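Local coordinates for uncharacterized protein (Bacteroides ovatus, PDB 4IRT) that is of unknown function but, as a BNR-repeat protein with a beta-propeller fold, has been proposed to be a neuraminidase, an enzyme that removes sialic acid from glycans, at residues H5-G10 with V405-M410; I329-E334 with D363-S368; S337-A342 with T355-F360; D359-A364 with V384-Q389. One frame throughout, in Å; residues are numbered along the deposited sequence. Where two conformers were deposited one is given.

Interaction 1: residues H5-G10 with V405-M410; sequences HLVEVG and VLETNM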
# COMPACT_ATOMS: atom_id res chain seq x y z
N HIS A 5 -1.63 -22.36 -1.86
CA HIS A 5 -0.63 -22.84 -0.91
C HIS A 5 -0.24 -21.80 0.14
O HIS A 5 0.19 -20.69 -0.17
CB HIS A 5 0.60 -23.30 -1.68
CG HIS A 5 1.59 -24.02 -0.82
ND1 HIS A 5 1.33 -25.26 -0.28
CD2 HIS A 5 2.83 -23.68 -0.41
CE1 HIS A 5 2.37 -25.65 0.43
NE2 HIS A 5 3.30 -24.71 0.36
N LEU A 6 -0.39 -22.19 1.39
CA LEU A 6 -0.08 -21.32 2.51
C LEU A 6 1.21 -21.78 3.18
O LEU A 6 1.37 -22.96 3.51
CB LEU A 6 -1.20 -21.39 3.54
CG LEU A 6 -2.56 -20.75 3.25
CD1 LEU A 6 -3.55 -21.24 4.31
CD2 LEU A 6 -2.47 -19.25 3.23
N VAL A 7 2.13 -20.84 3.34
CA VAL A 7 3.41 -21.10 3.96
C VAL A 7 3.41 -20.44 5.34
O VAL A 7 3.29 -19.21 5.47
CB VAL A 7 4.54 -20.51 3.12
CG1 VAL A 7 5.85 -20.78 3.82
CG2 VAL A 7 4.51 -21.10 1.72
N GLU A 8 3.48 -21.25 6.38
CA GLU A 8 3.51 -20.69 7.73
C GLU A 8 4.77 -19.85 7.95
O GLU A 8 5.88 -20.23 7.52
CB GLU A 8 3.45 -21.78 8.77
CG GLU A 8 2.11 -22.46 8.91
CD GLU A 8 2.07 -23.42 10.09
OE1 GLU A 8 3.12 -23.73 10.65
OE2 GLU A 8 0.96 -23.86 10.46
N VAL A 9 4.58 -18.71 8.61
CA VAL A 9 5.68 -17.88 9.06
C VAL A 9 5.80 -17.97 10.59
O VAL A 9 6.73 -18.61 11.13
CB VAL A 9 5.49 -16.41 8.63
CG1 VAL A 9 6.67 -15.59 9.12
CG2 VAL A 9 5.32 -16.30 7.13
N GLY A 10 4.85 -17.37 11.28
CA GLY A 10 4.82 -17.37 12.73
C GLY A 10 3.60 -16.62 13.25
O GLY A 10 2.99 -15.86 12.53
N VAL A 405 2.57 -16.69 4.27
CA VAL A 405 2.65 -16.18 2.92
C VAL A 405 1.78 -17.09 2.05
O VAL A 405 1.99 -18.31 1.98
CB VAL A 405 4.10 -16.12 2.41
CG1 VAL A 405 4.12 -15.73 0.94
CG2 VAL A 405 4.91 -15.16 3.25
N LEU A 406 0.78 -16.49 1.41
CA LEU A 406 -0.07 -17.21 0.51
C LEU A 406 0.52 -17.09 -0.89
O LEU A 406 0.59 -15.98 -1.48
CB LEU A 406 -1.50 -16.67 0.60
CG LEU A 406 -2.61 -17.54 -0.02
CD1 LEU A 406 -3.98 -17.00 0.38
CD2 LEU A 406 -2.51 -17.56 -1.53
N GLU A 407 0.96 -18.24 -1.39
CA GLU A 407 1.56 -18.33 -2.71
C GLU A 407 0.44 -18.67 -3.68
O GLU A 407 -0.08 -19.79 -3.70
CB GLU A 407 2.64 -19.42 -2.71
CG GLU A 407 3.72 -19.20 -1.66
CD GLU A 407 4.86 -20.22 -1.72
OE1 GLU A 407 4.62 -21.41 -2.06
OE2 GLU A 407 6.01 -19.83 -1.41
N THR A 408 0.04 -17.70 -4.47
CA THR A 408 -1.19 -17.82 -5.23
C THR A 408 -0.96 -18.62 -6.50
O THR A 408 0.01 -18.36 -7.23
CB THR A 408 -1.76 -16.46 -5.65
OG1 THR A 408 -0.87 -15.87 -6.60
CG2 THR A 408 -1.94 -15.54 -4.45
N ASN A 409 -1.84 -19.58 -6.75
CA ASN A 409 -1.88 -20.28 -8.02
C ASN A 409 -2.77 -19.46 -8.97
O ASN A 409 -3.95 -19.20 -8.66
CB ASN A 409 -2.46 -21.68 -7.80
CG ASN A 409 -2.43 -22.53 -9.05
OD1 ASN A 409 -2.10 -22.07 -10.15
ND2 ASN A 409 -2.80 -23.80 -8.89
N MSE A 410 -2.20 -19.03 -10.10
CA MSE A 410 -2.95 -18.26 -11.11
C MSE A 410 -2.97 -18.98 -12.44
O MSE A 410 -3.19 -20.19 -12.51
CB MSE A 410 -2.30 -16.89 -11.25
CG MSE A 410 -2.43 -16.04 -9.98
SE MSE A 410 -1.27 -14.50 -10.32
CE MSE A 410 0.44 -15.46 -10.21
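The imidazole of His5 meets the carboxylate of Glu407 at its edge: OE1 of Glu407, near the ring plane, lies 3.3 Å from CD2 of His5. The two side chains run side by side in the same direction, with ring and carboxylate planes 43° apart. His5 reaches the carboxylate with a carbon; its NE2 is hydrogen-bonded to Glu56. Glu407 OE2 forms a salt bridge with Arg51. Beside the carboxylate, CG2 of Val7 packs at 3.6 Å from CD of Glu407. Glu407 suits this place because its extended chain lays the carboxylate, with CG behind it, alongside CG2 of Val7 and still presents OE2 to Arg51. An alanine in place of Glu407 would probably leave Arg51 without this salt-bridge mate and open a gap beside CG2 of Val7.

The backbones pair as antiparallel strands. The N-H of Glu407 donates to His5 O at 2.8 Å, and Val7 and Val405 exchange two bonds, Val7 N to Val405 O and Val405 N to Val7 O, both 2.9 Å. Between these two hydrogen-bonded pairs, Leu6 and Leu406 form a non-hydrogen-bonded pair on the other face of the sheet, where CD2 of Leu6 rests 3.7 Å from CG of Leu406. Branched Val9 touches CG2 of Val405 through its own CG2 at 4.1 Å; Val9 and Gly10 both face Ile403 in a classic beta bulge.

Strand 5-12, from the start of the chain, thus pairs with strand 401-407 near its end, closing a three-stranded sheet whose other outer strand is 381-385; Val9 also packs on strand 34-40 of the next sheet.

Interaction 2: residues I329-E334 with D363-S368; sequences IFRDEE and DAWEPS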
# COMPACT_ATOMS: atom_id res chain seq x y z
N ILE A 329 -7.34 -8.49 -5.48
CA ILE A 329 -7.39 -9.15 -4.19
C ILE A 329 -8.20 -8.31 -3.18
O ILE A 329 -8.01 -7.08 -3.08
CB ILE A 329 -5.98 -9.40 -3.64
CG1 ILE A 329 -5.10 -10.11 -4.67
CG2 ILE A 329 -6.06 -10.23 -2.37
CD1 ILE A 329 -5.60 -11.48 -5.09
N PHE A 330 -9.16 -8.96 -2.53
CA PHE A 330 -10.06 -8.31 -1.61
C PHE A 330 -10.52 -9.23 -0.47
O PHE A 330 -10.05 -10.35 -0.34
CB PHE A 330 -11.23 -7.72 -2.37
CG PHE A 330 -12.20 -8.72 -2.93
CD1 PHE A 330 -11.93 -9.39 -4.12
CD2 PHE A 330 -13.43 -8.94 -2.30
CE1 PHE A 330 -12.87 -10.25 -4.67
CE2 PHE A 330 -14.35 -9.83 -2.84
CZ PHE A 330 -14.06 -10.50 -4.02
N ARG A 331 -11.39 -8.70 0.37
CA ARG A 331 -11.99 -9.47 1.47
C ARG A 331 -13.35 -8.86 1.72
O ARG A 331 -13.47 -7.64 1.85
CB ARG A 331 -11.06 -9.40 2.68
CG ARG A 331 -11.61 -9.95 4.01
CD ARG A 331 -12.43 -8.94 4.78
NE ARG A 331 -11.61 -7.84 5.23
CZ ARG A 331 -12.05 -6.68 5.71
NH1 ARG A 331 -13.35 -6.39 5.79
NH2 ARG A 331 -11.17 -5.80 6.13
N ASP A 332 -14.36 -9.71 1.84
CA ASP A 332 -15.75 -9.24 1.90
C ASP A 332 -16.55 -10.07 2.90
O ASP A 332 -16.57 -11.30 2.81
CB ASP A 332 -16.35 -9.32 0.48
CG ASP A 332 -17.68 -8.55 0.31
OD1 ASP A 332 -18.47 -8.38 1.26
OD2 ASP A 332 -17.95 -8.18 -0.87
N GLU A 333 -17.23 -9.40 3.83
CA GLU A 333 -18.19 -10.08 4.72
C GLU A 333 -19.21 -10.94 3.97
O GLU A 333 -19.63 -12.00 4.47
CB GLU A 333 -18.95 -9.09 5.59
CG GLU A 333 -18.19 -8.65 6.83
CD GLU A 333 -19.06 -7.93 7.85
OE1 GLU A 333 -20.32 -7.94 7.72
OE2 GLU A 333 -18.48 -7.35 8.79
N GLU A 334 -19.60 -10.50 2.78
CA GLU A 334 -20.51 -11.30 1.94
C GLU A 334 -19.95 -12.66 1.56
O GLU A 334 -20.72 -13.53 1.17
CB GLU A 334 -20.83 -10.59 0.60
CG GLU A 334 -21.85 -9.49 0.74
CD GLU A 334 -22.46 -9.05 -0.59
OE1 GLU A 334 -22.08 -9.54 -1.67
OE2 GLU A 334 -23.33 -8.20 -0.55
N ASP A 363 -11.13 -11.94 8.85
CA ASP A 363 -11.84 -10.83 9.47
C ASP A 363 -11.40 -9.43 8.99
O ASP A 363 -11.73 -9.03 7.88
CB ASP A 363 -11.81 -10.97 10.99
CG ASP A 363 -12.74 -10.00 11.70
OD1 ASP A 363 -13.72 -9.51 11.11
OD2 ASP A 363 -12.51 -9.72 12.87
N ALA A 364 -10.62 -8.70 9.80
CA ALA A 364 -10.27 -7.29 9.49
C ALA A 364 -9.08 -7.12 8.54
O ALA A 364 -8.70 -6.00 8.21
CB ALA A 364 -10.00 -6.54 10.77
N TRP A 365 -8.48 -8.23 8.15
CA TRP A 365 -7.37 -8.25 7.21
C TRP A 365 -7.66 -7.42 5.94
O TRP A 365 -8.79 -7.44 5.42
CB TRP A 365 -7.08 -9.69 6.80
CG TRP A 365 -6.08 -9.92 5.69
CD1 TRP A 365 -4.76 -10.15 5.86
CD2 TRP A 365 -6.32 -10.05 4.28
NE1 TRP A 365 -4.15 -10.36 4.67
CE2 TRP A 365 -5.08 -10.30 3.68
CE3 TRP A 365 -7.45 -9.91 3.47
CZ2 TRP A 365 -4.94 -10.48 2.31
CZ3 TRP A 365 -7.30 -10.07 2.10
CH2 TRP A 365 -6.06 -10.38 1.54
N GLU A 366 -6.64 -6.67 5.53
CA GLU A 366 -6.55 -6.15 4.19
C GLU A 366 -5.30 -6.69 3.52
O GLU A 366 -4.30 -6.99 4.18
CB GLU A 366 -6.53 -4.63 4.18
CG GLU A 366 -7.68 -3.94 4.90
CD GLU A 366 -7.59 -2.43 4.76
OE1 GLU A 366 -6.58 -1.83 5.21
OE2 GLU A 366 -8.55 -1.83 4.25
N PRO A 367 -5.31 -6.77 2.18
CA PRO A 367 -4.14 -7.29 1.49
C PRO A 367 -2.93 -6.39 1.42
O PRO A 367 -3.05 -5.16 1.30
CB PRO A 367 -4.63 -7.52 0.05
CG PRO A 367 -5.83 -6.60 -0.08
CD PRO A 367 -6.44 -6.49 1.27
N SER A 368 -1.76 -7.02 1.57
CA SER A 368 -0.49 -6.46 1.12
C SER A 368 0.26 -7.63 0.44
O SER A 368 0.03 -8.82 0.76
CB SER A 368 0.33 -5.83 2.27
OG SER A 368 0.50 -6.73 3.35
O HOH W 1 -15.02 -8.53 6.99
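This is a buried contact in which an arginine that follows Phe330 of strand 325-330 in the chain grips the backbone of the loop between strand 353-356 and helix 371-377, while apolar groups pack alongside. Arg331 carries it. Its NE and NH2 both donate to one atom, Trp365 O, at 2.9 and 3.0 Å, a side-on grip with the oxygen in the guanidinium plane. NE approaches in the plane of the carbonyl, whereas NH2 comes from above it, 52° out. The chain bends at chi2 (-85°) and chi3 (-66°), which turns CD and then NE back toward the loop. A second carbonyl, Asp363 O, sits over one guanidinium face, 2.9 Å above the plane and offset toward the rim.

Trp365 answers with its edge. CE3 lies 3.7 Å from CB of Arg331, and CH2 meets CG2 of Ile329 at 3.9 Å. The same methyl of Ile329 touches CB of Pro367, also at 3.9 Å, and the two side chains run antiparallel past one another. Rigid, apolar Pro367 and the broad indole suit a buried flank, and the one polar atom of the indole, NE1, is hydrogen-bonded to Phe383 O.

The guanidinium has further partners: NH1 donates to Ile312 O and, weakly, to a water that in turn weakly reaches Asp363 O. Glu366 is a neighbour of opposite charge, but its carboxylate is paired with Arg316. A buried positive charge is therefore met chiefly by carbonyl dipoles, which probably stabilise it, while the arginine in turn is likely to steady an irregular loop through its carbonyls.

Interaction 3: residues S337-A342 with T355-F360; sequences SRVSMA and TDLTDF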
# COMPACT_ATOMS: atom_id res chain seq x y z
N SER A 337 -15.57 -13.13 4.80
CA SER A 337 -14.29 -12.47 5.13
C SER A 337 -13.09 -13.35 4.85
O SER A 337 -12.06 -13.29 5.54
CB SER A 337 -14.31 -11.91 6.56
OG SER A 337 -15.50 -11.15 6.77
N ARG A 338 -13.19 -14.17 3.80
CA ARG A 338 -12.05 -14.93 3.31
C ARG A 338 -11.13 -14.00 2.52
O ARG A 338 -11.48 -12.86 2.22
CB ARG A 338 -12.56 -16.11 2.47
CG ARG A 338 -13.37 -17.10 3.32
CD ARG A 338 -14.08 -18.15 2.49
NE ARG A 338 -14.75 -19.14 3.33
CZ ARG A 338 -16.03 -19.10 3.68
NH1 ARG A 338 -16.81 -18.10 3.26
NH2 ARG A 338 -16.53 -20.05 4.44
N VAL A 339 -9.92 -14.47 2.21
CA VAL A 339 -9.11 -13.79 1.21
C VAL A 339 -9.78 -14.15 -0.10
O VAL A 339 -10.01 -15.34 -0.35
CB VAL A 339 -7.66 -14.26 1.19
CG1 VAL A 339 -6.91 -13.59 0.07
CG2 VAL A 339 -7.02 -13.96 2.53
N SER A 340 -10.13 -13.16 -0.91
CA SER A 340 -10.80 -13.44 -2.18
C SER A 340 -10.05 -12.81 -3.32
O SER A 340 -9.25 -11.88 -3.11
CB SER A 340 -12.24 -12.97 -2.13
OG SER A 340 -13.02 -13.63 -1.12
N MSE A 341 -10.29 -13.33 -4.54
CA MSE A 341 -9.67 -12.81 -5.75
C MSE A 341 -10.67 -12.70 -6.85
O MSE A 341 -11.48 -13.61 -7.06
CB MSE A 341 -8.49 -13.67 -6.23
CG MSE A 341 -7.84 -13.16 -7.52
SE MSE A 341 -6.15 -14.18 -7.74
CE MSE A 341 -7.11 -15.58 -8.64
N ALA A 342 -10.62 -11.60 -7.59
CA ALA A 342 -11.35 -11.45 -8.83
C ALA A 342 -10.36 -11.33 -9.99
O ALA A 342 -9.31 -10.68 -9.86
CB ALA A 342 -12.27 -10.24 -8.77
N THR A 355 -13.00 -16.00 -6.88
CA THR A 355 -12.66 -17.21 -6.14
C THR A 355 -12.20 -16.80 -4.74
O THR A 355 -11.85 -15.64 -4.49
CB THR A 355 -11.54 -18.01 -6.82
OG1 THR A 355 -10.39 -17.18 -7.03
CG2 THR A 355 -12.00 -18.60 -8.17
N ASP A 356 -12.23 -17.76 -3.82
CA ASP A 356 -11.70 -17.54 -2.49
C ASP A 356 -10.35 -18.23 -2.41
O ASP A 356 -10.22 -19.38 -2.82
CB ASP A 356 -12.67 -18.12 -1.44
CG ASP A 356 -14.00 -17.38 -1.40
OD1 ASP A 356 -14.02 -16.13 -1.56
OD2 ASP A 356 -15.05 -18.05 -1.24
N LEU A 357 -9.37 -17.53 -1.87
CA LEU A 357 -8.02 -18.05 -1.74
C LEU A 357 -7.79 -18.74 -0.38
O LEU A 357 -6.86 -19.52 -0.25
CB LEU A 357 -6.98 -16.96 -1.96
CG LEU A 357 -7.11 -16.14 -3.23
CD1 LEU A 357 -5.96 -15.17 -3.38
CD2 LEU A 357 -7.20 -17.02 -4.45
N THR A 358 -8.61 -18.42 0.63
CA THR A 358 -8.60 -19.13 1.90
C THR A 358 -9.98 -19.71 2.16
O THR A 358 -10.99 -19.21 1.68
CB THR A 358 -8.21 -18.23 3.10
OG1 THR A 358 -9.13 -17.14 3.25
CG2 THR A 358 -6.77 -17.71 2.97
N ASP A 359 -10.01 -20.79 2.93
CA ASP A 359 -11.29 -21.38 3.31
C ASP A 359 -11.75 -20.85 4.66
O ASP A 359 -12.84 -21.19 5.12
CB ASP A 359 -11.24 -22.92 3.28
CG ASP A 359 -10.29 -23.52 4.31
OD1 ASP A 359 -9.92 -22.84 5.29
OD2 ASP A 359 -9.92 -24.71 4.14
N PHE A 360 -10.91 -20.03 5.29
CA PHE A 360 -11.19 -19.44 6.61
C PHE A 360 -11.26 -17.91 6.54
O PHE A 360 -10.67 -17.29 5.67
CB PHE A 360 -10.11 -19.86 7.66
CG PHE A 360 -8.71 -19.52 7.27
CD1 PHE A 360 -8.15 -18.29 7.57
CD2 PHE A 360 -7.92 -20.44 6.57
CE1 PHE A 360 -6.84 -17.97 7.21
CE2 PHE A 360 -6.61 -20.14 6.20
CZ PHE A 360 -6.07 -18.89 6.52
O HOH W 2 -10.45 -15.52 -9.27
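Val339 packs against Leu357 and Thr358 on the tight side of this antiparallel hairpin. Its CG1 lies 3.9 Å from CD1 of Leu357, and CG2 meets CG2 of Thr358 at 3.8 Å, the side chains of Val339 and Thr358 crossing at about a right angle. The branched apolar side chains of Val339 and Leu357, and the methyl of Thr358, suit this buried flank, which also meets strand 381-385. Between the strands, Met341 (selenomethionine) and Thr355 exchange two backbone bonds, and Leu357 N donates to Val339 O at 2.7 Å.

Thr358 OG1 stands between the backbone N and the carbonyl carbon (chi1 60°), where it accepts from Val339 N at 3.0 Å and donates to Phe360 O. An alanine at Thr358 would probably leave Val339 N without its acceptor and open a gap beside CG2 of Val339.

The other side is looser and more polar. Arg338, partly exposed, lays its aliphatic chain beside Thr358 O and gives Asp359 O a weak bond from NE, 3.3 Å long; its NH1 reaches Arg335 O. A water links Met341 O to Thr355 OG1.

Ser340 OG donates to Asp356 OD1 at 2.7 Å, nearly in line with its C-O bond. That oxygen also forms a salt bridge with Arg335 NE, so serine and arginine together would be expected to stabilise the carboxylate's negative charge.

Interaction 4: residues D359-A364 with V384-Q389; sequences DFSVDA and VQHTRQ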
# COMPACT_ATOMS: atom_id res chain seq x y z
N ASP A 359 -10.01 -20.79 2.93
CA ASP A 359 -11.29 -21.38 3.31
C ASP A 359 -11.75 -20.85 4.66
O ASP A 359 -12.84 -21.19 5.12
CB ASP A 359 -11.24 -22.92 3.28
CG ASP A 359 -10.29 -23.52 4.31
OD1 ASP A 359 -9.92 -22.84 5.29
OD2 ASP A 359 -9.92 -24.71 4.14
N PHE A 360 -10.91 -20.03 5.29
CA PHE A 360 -11.19 -19.44 6.61
C PHE A 360 -11.26 -17.91 6.54
O PHE A 360 -10.67 -17.29 5.67
CB PHE A 360 -10.11 -19.86 7.66
CG PHE A 360 -8.71 -19.52 7.27
CD1 PHE A 360 -8.15 -18.29 7.57
CD2 PHE A 360 -7.92 -20.44 6.57
CE1 PHE A 360 -6.84 -17.97 7.21
CE2 PHE A 360 -6.61 -20.14 6.20
CZ PHE A 360 -6.07 -18.89 6.52
N SER A 361 -11.97 -17.34 7.51
CA SER A 361 -12.09 -15.88 7.66
C SER A 361 -10.81 -15.28 8.19
O SER A 361 -10.22 -15.80 9.13
CB SER A 361 -13.20 -15.54 8.67
OG SER A 361 -13.14 -14.19 9.03
N VAL A 362 -10.41 -14.17 7.60
CA VAL A 362 -9.30 -13.36 8.11
C VAL A 362 -9.80 -12.04 8.70
O VAL A 362 -9.00 -11.16 9.01
CB VAL A 362 -8.24 -13.10 7.01
CG1 VAL A 362 -7.40 -14.35 6.78
CG2 VAL A 362 -8.86 -12.61 5.70
N ASP A 363 -11.13 -11.94 8.85
CA ASP A 363 -11.84 -10.83 9.47
C ASP A 363 -11.40 -9.43 8.99
O ASP A 363 -11.73 -9.03 7.88
CB ASP A 363 -11.81 -10.97 10.99
CG ASP A 363 -12.74 -10.00 11.70
OD1 ASP A 363 -13.72 -9.51 11.11
OD2 ASP A 363 -12.51 -9.72 12.87
N ALA A 364 -10.62 -8.70 9.80
CA ALA A 364 -10.27 -7.29 9.49
C ALA A 364 -9.08 -7.12 8.54
O ALA A 364 -8.70 -6.00 8.21
CB ALA A 364 -10.00 -6.54 10.77
N VAL A 384 -0.83 -12.88 4.71
CA VAL A 384 -2.16 -13.32 5.15
C VAL A 384 -2.13 -13.64 6.65
O VAL A 384 -1.33 -14.44 7.09
CB VAL A 384 -2.62 -14.53 4.34
CG1 VAL A 384 -3.92 -15.11 4.89
CG2 VAL A 384 -2.81 -14.13 2.89
N GLN A 385 -3.04 -13.03 7.40
CA GLN A 385 -3.17 -13.24 8.84
C GLN A 385 -4.57 -12.79 9.24
O GLN A 385 -5.02 -11.72 8.84
CB GLN A 385 -2.17 -12.38 9.61
CG GLN A 385 -2.19 -12.65 11.08
CD GLN A 385 -1.48 -11.62 11.91
OE1 GLN A 385 -1.16 -10.53 11.46
NE2 GLN A 385 -1.23 -11.98 13.16
N HIS A 386 -5.24 -13.62 10.02
CA HIS A 386 -6.51 -13.22 10.65
C HIS A 386 -6.23 -12.15 11.71
O HIS A 386 -5.44 -12.39 12.61
CB HIS A 386 -7.12 -14.44 11.33
CG HIS A 386 -8.39 -14.14 12.05
ND1 HIS A 386 -9.62 -14.46 11.53
CD2 HIS A 386 -8.62 -13.52 13.23
CE1 HIS A 386 -10.56 -14.08 12.39
NE2 HIS A 386 -9.98 -13.52 13.43
N THR A 387 -6.92 -11.02 11.63
CA THR A 387 -6.85 -10.00 12.65
C THR A 387 -8.25 -9.43 12.91
O THR A 387 -9.14 -9.54 12.06
CB THR A 387 -5.91 -8.82 12.24
OG1 THR A 387 -6.39 -8.21 11.04
CG2 THR A 387 -4.51 -9.27 12.02
N ARG A 388 -8.40 -8.78 14.06
CA ARG A 388 -9.67 -8.18 14.48
C ARG A 388 -9.53 -6.65 14.47
O ARG A 388 -8.43 -6.13 14.57
CB ARG A 388 -10.06 -8.68 15.88
CG ARG A 388 -11.48 -8.30 16.29
CD ARG A 388 -12.08 -9.14 17.41
NE ARG A 388 -12.07 -10.58 17.11
CZ ARG A 388 -12.54 -11.51 17.93
NH1 ARG A 388 -13.07 -11.16 19.10
NH2 ARG A 388 -12.46 -12.80 17.59
N GLN A 389 -10.66 -5.97 14.34
CA GLN A 389 -10.75 -4.52 14.51
C GLN A 389 -10.96 -4.24 15.99
O GLN A 389 -12.11 -4.26 16.47
CB GLN A 389 -11.96 -3.98 13.75
CG GLN A 389 -12.29 -2.51 14.01
CD GLN A 389 -11.89 -1.61 12.87
OE1 GLN A 389 -12.70 -0.83 12.35
NE2 GLN A 389 -10.63 -1.72 12.45
O HOH W 3 -13.08 -7.22 13.71
O HOH W 4 -11.66 -11.65 14.70
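His386 ND1 donates to Ser361 O at 2.8 Å, an almost straight bond (174°) that lies in the ring plane but comes from above the carbonyl plane of Ser361. The contact joins an irregular loop of the propeller fold, after strand 353-356, to the end of strand 381-385 and the residues that follow it, and an ST turn shapes the first of them. CE1 of the His386 ring rests 3.6 Å from CB of Asp363. Histidine suits the place, since one flat group offers a donor at one nitrogen and a second polar atom on its far side.

Next to the ring the backbones meet in a single bridge. Ala364 N donates to Thr387 O at 2.8 Å, and Thr387 N gives Val362 O a longer, weak bond. The small methyl of Ala364 fits close against the backbone, its CB 3.4 Å from Thr387 O. On the buried side, CG1 of Val362 meets CG1 of Val384 at 4.0 Å, the side chains crossing at about a right angle.

A second shell positions these groups. Within the ST turn, Ser361 OG accepts from Asp363 N, fixing the bend that brings the aspartate toward His386. Thr387 OG1 is hydrogen-bonded to Thr20 OG1, and the backbone of Arg388 to that of Ser14, which ties the run-out to the start of the chain.

Asp363 OD2 accepts from two waters: one takes the N-H of Gln389, while the other, 2.8 Å from OD2 of Asp363, also meets His386 NE2 and accepts from Arg388 NE.

Overall arrangement
The four contacts lie on one part of the propeller, where its two chain ends meet. Interactions 2 and 4 are the closest, with centres about 7 Å apart; they share Asp363 and Ala364, and Trp365 CD1 lies 3.4 Å from Gln385 O. Interaction 3 is about 8 Å from interaction 2 between centres, joined to it by the probable hydrogen bond between Ser340 N and Phe330 O, 2.9 Å. Interaction 1 stands about 13 Å from interaction 3 and 16 Å from interaction 2 between centres, and touches interaction 3 through Leu406 CD1 and Leu357 CB at 3.8 Å and interaction 4 through Leu406 CB and Val384 CG2 at 3.7 Å. Segment 355-368 thus runs through interactions 3, 4 and 2, linking two neighbouring sheets. No ligand or active site is established here.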